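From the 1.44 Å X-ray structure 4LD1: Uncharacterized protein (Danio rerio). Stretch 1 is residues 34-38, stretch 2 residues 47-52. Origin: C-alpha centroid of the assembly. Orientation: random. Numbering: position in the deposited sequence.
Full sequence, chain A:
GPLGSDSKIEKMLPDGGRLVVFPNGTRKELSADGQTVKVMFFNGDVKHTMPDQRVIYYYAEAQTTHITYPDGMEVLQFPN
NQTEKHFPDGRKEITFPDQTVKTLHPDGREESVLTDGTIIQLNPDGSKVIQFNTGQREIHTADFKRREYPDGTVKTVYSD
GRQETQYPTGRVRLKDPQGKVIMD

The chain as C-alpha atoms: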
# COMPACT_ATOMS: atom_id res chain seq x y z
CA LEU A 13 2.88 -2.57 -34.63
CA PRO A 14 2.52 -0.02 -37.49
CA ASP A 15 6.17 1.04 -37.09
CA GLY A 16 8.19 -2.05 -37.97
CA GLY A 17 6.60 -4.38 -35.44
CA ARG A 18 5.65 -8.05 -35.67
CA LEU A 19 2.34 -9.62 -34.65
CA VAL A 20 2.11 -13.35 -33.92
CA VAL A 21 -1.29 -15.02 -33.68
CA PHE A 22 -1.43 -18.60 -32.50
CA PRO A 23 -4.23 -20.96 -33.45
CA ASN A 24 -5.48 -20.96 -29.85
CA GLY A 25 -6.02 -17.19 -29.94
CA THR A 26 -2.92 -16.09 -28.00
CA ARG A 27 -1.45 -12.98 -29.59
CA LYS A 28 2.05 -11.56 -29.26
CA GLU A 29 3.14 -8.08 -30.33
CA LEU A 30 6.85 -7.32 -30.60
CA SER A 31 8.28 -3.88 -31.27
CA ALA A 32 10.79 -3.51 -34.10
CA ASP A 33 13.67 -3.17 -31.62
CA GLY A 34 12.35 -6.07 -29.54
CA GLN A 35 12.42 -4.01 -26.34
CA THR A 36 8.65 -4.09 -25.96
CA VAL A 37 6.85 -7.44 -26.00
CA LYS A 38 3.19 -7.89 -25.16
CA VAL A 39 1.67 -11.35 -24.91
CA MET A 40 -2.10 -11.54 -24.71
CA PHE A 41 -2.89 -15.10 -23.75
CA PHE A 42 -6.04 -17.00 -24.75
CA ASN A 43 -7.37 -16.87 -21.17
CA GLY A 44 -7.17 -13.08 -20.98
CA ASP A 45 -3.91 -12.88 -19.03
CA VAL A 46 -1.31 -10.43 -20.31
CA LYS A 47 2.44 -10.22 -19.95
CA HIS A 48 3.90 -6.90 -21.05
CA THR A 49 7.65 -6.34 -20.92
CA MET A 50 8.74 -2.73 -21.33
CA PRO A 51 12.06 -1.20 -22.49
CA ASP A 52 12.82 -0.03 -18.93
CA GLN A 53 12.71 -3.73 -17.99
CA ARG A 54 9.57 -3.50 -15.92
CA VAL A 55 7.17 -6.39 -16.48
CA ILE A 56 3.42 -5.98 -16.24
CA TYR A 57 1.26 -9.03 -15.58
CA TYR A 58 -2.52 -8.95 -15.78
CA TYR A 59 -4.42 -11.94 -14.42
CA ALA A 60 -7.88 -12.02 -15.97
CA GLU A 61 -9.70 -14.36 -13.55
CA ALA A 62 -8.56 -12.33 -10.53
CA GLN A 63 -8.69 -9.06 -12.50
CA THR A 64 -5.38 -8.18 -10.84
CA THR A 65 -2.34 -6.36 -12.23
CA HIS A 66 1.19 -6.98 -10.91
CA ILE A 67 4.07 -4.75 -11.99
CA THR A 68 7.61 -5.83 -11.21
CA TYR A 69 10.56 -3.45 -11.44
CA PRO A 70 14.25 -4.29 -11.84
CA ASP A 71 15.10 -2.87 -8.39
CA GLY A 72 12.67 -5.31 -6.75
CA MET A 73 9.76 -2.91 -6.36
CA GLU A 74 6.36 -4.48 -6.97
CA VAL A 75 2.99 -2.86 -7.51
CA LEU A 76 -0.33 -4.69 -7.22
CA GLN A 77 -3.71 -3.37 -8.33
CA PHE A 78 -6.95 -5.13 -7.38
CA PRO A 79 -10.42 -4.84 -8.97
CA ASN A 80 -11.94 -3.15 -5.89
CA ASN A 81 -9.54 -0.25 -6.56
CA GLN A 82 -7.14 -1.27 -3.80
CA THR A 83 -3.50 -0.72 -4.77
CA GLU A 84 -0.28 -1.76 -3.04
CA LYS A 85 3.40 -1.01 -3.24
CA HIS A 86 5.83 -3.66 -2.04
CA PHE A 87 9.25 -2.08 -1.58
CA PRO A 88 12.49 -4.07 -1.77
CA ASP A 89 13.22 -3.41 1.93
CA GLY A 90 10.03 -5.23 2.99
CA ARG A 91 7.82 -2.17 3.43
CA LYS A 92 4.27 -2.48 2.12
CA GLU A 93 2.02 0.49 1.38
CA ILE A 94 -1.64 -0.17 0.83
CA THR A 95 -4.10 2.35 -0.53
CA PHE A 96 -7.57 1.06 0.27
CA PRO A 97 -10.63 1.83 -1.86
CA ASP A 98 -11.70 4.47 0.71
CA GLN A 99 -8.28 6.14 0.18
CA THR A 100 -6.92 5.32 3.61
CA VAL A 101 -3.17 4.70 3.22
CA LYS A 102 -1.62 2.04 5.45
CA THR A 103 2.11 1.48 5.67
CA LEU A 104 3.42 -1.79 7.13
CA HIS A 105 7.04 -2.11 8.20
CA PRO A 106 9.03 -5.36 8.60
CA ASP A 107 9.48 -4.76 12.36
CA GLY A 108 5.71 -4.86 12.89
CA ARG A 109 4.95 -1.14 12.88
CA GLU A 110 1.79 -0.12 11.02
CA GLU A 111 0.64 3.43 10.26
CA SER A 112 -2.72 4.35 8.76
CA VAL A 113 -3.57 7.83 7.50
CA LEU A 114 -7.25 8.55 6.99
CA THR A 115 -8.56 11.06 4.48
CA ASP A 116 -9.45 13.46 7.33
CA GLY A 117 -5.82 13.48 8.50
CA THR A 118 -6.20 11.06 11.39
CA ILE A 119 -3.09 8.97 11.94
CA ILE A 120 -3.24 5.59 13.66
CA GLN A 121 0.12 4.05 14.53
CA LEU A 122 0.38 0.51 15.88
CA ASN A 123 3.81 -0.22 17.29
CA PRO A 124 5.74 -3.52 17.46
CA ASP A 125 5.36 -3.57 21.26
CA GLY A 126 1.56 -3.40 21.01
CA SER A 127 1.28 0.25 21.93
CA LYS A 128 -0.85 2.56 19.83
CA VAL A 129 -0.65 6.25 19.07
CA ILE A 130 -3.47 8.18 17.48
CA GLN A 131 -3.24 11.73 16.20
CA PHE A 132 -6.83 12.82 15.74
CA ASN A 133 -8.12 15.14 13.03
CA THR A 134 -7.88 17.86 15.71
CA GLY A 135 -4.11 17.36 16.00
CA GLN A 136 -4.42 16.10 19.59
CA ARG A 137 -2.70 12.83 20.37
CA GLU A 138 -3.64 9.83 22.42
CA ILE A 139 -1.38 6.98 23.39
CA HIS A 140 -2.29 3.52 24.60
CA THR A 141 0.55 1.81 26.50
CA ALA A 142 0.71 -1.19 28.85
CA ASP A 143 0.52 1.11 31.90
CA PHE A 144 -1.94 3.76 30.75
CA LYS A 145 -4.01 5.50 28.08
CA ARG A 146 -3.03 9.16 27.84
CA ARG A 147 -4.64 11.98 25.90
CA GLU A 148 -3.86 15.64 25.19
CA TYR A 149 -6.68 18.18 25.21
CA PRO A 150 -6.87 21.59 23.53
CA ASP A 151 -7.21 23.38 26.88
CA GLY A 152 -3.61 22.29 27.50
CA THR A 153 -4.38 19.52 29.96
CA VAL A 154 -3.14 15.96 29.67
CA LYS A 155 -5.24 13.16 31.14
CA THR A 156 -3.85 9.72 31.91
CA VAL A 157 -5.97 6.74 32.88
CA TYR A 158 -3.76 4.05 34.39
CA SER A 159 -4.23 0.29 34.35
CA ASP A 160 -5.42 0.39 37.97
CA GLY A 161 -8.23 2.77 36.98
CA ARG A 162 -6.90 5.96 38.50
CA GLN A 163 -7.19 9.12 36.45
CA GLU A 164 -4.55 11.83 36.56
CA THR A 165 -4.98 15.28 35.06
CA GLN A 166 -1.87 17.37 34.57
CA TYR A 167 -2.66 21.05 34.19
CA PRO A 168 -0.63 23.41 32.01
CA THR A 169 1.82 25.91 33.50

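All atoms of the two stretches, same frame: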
# COMPACT_ATOMS: atom_id res chain seq x y z
N GLY A 34 12.49 -4.90 -30.40
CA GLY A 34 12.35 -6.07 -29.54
C GLY A 34 12.32 -5.74 -28.06
O GLY A 34 12.28 -6.65 -27.22
N GLN A 35 12.33 -4.45 -27.73
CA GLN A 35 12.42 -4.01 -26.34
C GLN A 35 11.07 -3.97 -25.66
O GLN A 35 10.99 -3.88 -24.44
CB GLN A 35 13.05 -2.62 -26.28
CG GLN A 35 14.50 -2.60 -26.73
CD GLN A 35 15.46 -2.51 -25.57
OE1 GLN A 35 16.11 -3.49 -25.20
NE2 GLN A 35 15.55 -1.33 -24.96
N THR A 36 10.01 -4.01 -26.46
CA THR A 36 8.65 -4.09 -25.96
C THR A 36 8.02 -5.36 -26.53
O THR A 36 8.02 -5.57 -27.74
CB THR A 36 7.79 -2.87 -26.35
OG1 THR A 36 8.49 -1.65 -26.04
CG2 THR A 36 6.48 -2.89 -25.60
N VAL A 37 7.54 -6.21 -25.63
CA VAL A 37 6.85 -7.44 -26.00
C VAL A 37 5.59 -7.54 -25.17
O VAL A 37 5.64 -7.42 -23.94
CB VAL A 37 7.70 -8.69 -25.73
CG1 VAL A 37 6.90 -9.96 -26.05
CG2 VAL A 37 8.98 -8.63 -26.54
N LYS A 38 4.47 -7.74 -25.84
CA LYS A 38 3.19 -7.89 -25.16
C LYS A 38 2.59 -9.20 -25.59
O LYS A 38 2.37 -9.42 -26.78
CB LYS A 38 2.25 -6.75 -25.52
CG LYS A 38 0.94 -6.78 -24.77
CD LYS A 38 0.07 -5.62 -25.18
CE LYS A 38 -1.24 -5.60 -24.40
NZ LYS A 38 -2.09 -4.48 -24.84
N LYS A 47 1.09 -10.49 -20.39
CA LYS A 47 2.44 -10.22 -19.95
C LYS A 47 3.06 -9.20 -20.89
O LYS A 47 3.23 -9.45 -22.10
CB LYS A 47 3.29 -11.48 -19.91
CG LYS A 47 4.67 -11.24 -19.33
CD LYS A 47 5.45 -12.53 -19.27
CE LYS A 47 6.88 -12.27 -18.87
NZ LYS A 47 7.69 -13.53 -18.82
N HIS A 48 3.39 -8.04 -20.32
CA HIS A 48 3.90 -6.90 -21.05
C HIS A 48 5.25 -6.45 -20.47
O HIS A 48 5.34 -5.96 -19.35
CB HIS A 48 2.86 -5.80 -20.96
CG HIS A 48 3.02 -4.74 -21.99
ND1 HIS A 48 2.09 -3.75 -22.18
CD2 HIS A 48 4.00 -4.51 -22.90
CE1 HIS A 48 2.49 -2.94 -23.14
NE2 HIS A 48 3.64 -3.38 -23.60
N THR A 49 6.29 -6.68 -21.26
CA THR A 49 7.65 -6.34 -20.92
C THR A 49 8.01 -5.05 -21.63
O THR A 49 7.84 -4.94 -22.85
CB THR A 49 8.63 -7.46 -21.30
OG1 THR A 49 8.27 -8.68 -20.64
CG2 THR A 49 10.03 -7.08 -20.92
N MET A 50 8.47 -4.07 -20.84
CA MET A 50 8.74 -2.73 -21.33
C MET A 50 10.25 -2.49 -21.52
O MET A 50 11.08 -3.26 -21.01
CB MET A 50 8.18 -1.70 -20.36
CG MET A 50 6.69 -1.81 -20.09
SD MET A 50 5.74 -1.57 -21.60
CE MET A 50 4.41 -0.53 -21.02
N PRO A 51 10.62 -1.45 -22.27
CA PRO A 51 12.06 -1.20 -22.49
C PRO A 51 12.85 -0.90 -21.22
O PRO A 51 14.06 -1.17 -21.18
CB PRO A 51 12.05 0.03 -23.40
CG PRO A 51 10.79 -0.11 -24.19
CD PRO A 51 9.78 -0.64 -23.17
N ASP A 52 12.18 -0.34 -20.21
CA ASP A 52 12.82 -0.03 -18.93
C ASP A 52 12.95 -1.26 -18.04
O ASP A 52 13.41 -1.18 -16.90
CB ASP A 52 12.10 1.12 -18.21
CG ASP A 52 10.67 0.79 -17.79
OD1 ASP A 52 10.28 -0.40 -17.82
OD2 ASP A 52 9.95 1.73 -17.38
O HOH W 1 12.64 -5.14 -22.51
O HOH W 2 6.30 -10.02 -22.31

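What joins the two backbones directly? The stretches run antiparallel, and Val 37 and Thr 49 form the hydrogen-bonded pair between them. Val 37 N donates to Thr 49 O at 3.1 Å, and Thr 49 N donates to Val 37 O at 2.9 Å; both bonds are nearly straight, so each residue has its amide hydrogen and its carbonyl engaged by the other. The same carbonyls also receive CA-H contacts: Thr 36 CA lies 3.3 Å from Thr 49 O, and His 48 CA lies 3.4 Å from Val 37 O. A further contact of this kind, Lys 38 CA to Lys 47 O at 3.4 Å, continues the ladder at the non-hydrogen-bonded pair of Lys 38 and His 48.

What satisfies the carbonyls where the ladder gives out? Gln 35 O approaches Pro 51 N to 3.3 Å, but a proline nitrogen within the chain carries no hydrogen, so no strand-like bond can form there. Water takes up the role: water 1 lies 2.8 Å from Gln 35 O and 2.9 Å from Met 50 O, within hydrogen-bonding geometry of both acceptors, which are themselves 3.5 Å apart and cannot bond to each other. Water 2 donates to Val 37 O at 3.1 Å, giving that carbonyl a second partner, and is hydrogen-bonded to Thr 49 OG1 at 2.9 Å. The threonine hydroxyl thus ties its side chain, through water, to the backbone of the other stretch.

How do the side chains pack beside this ladder? Lys 38 and His 48 share one face of the sheet. Lys 38 CB sits 4.1 Å from the centroid of the His 48 ring, over its face, in a CH-pi contact; the lysine chain is fully extended, with all four chi angles t, and its aliphatic part offers the carbon that covers the ring. At the ring's edge, Thr 36 CG2 comes within 3.5 Å of His 48 NE2, a van der Waals contact of the methyl with the ring nitrogen. Val 37 and Thr 49 occupy the other face, their beta-branched side chains well suited to extended backbone.

What is covered at the loop end, and how much in all? Pro 51 packs its ring against Gln 35, with CB of Gln 35 and CG of Pro 51 4.0 Å apart, while Thr 36 OG1 lies 3.3 Å from Pro 51 CD. The contact buries 410 Å² in total, counting both sides. Gly 34 takes no part in it; its positive phi is a conformation that glycine adopts readily.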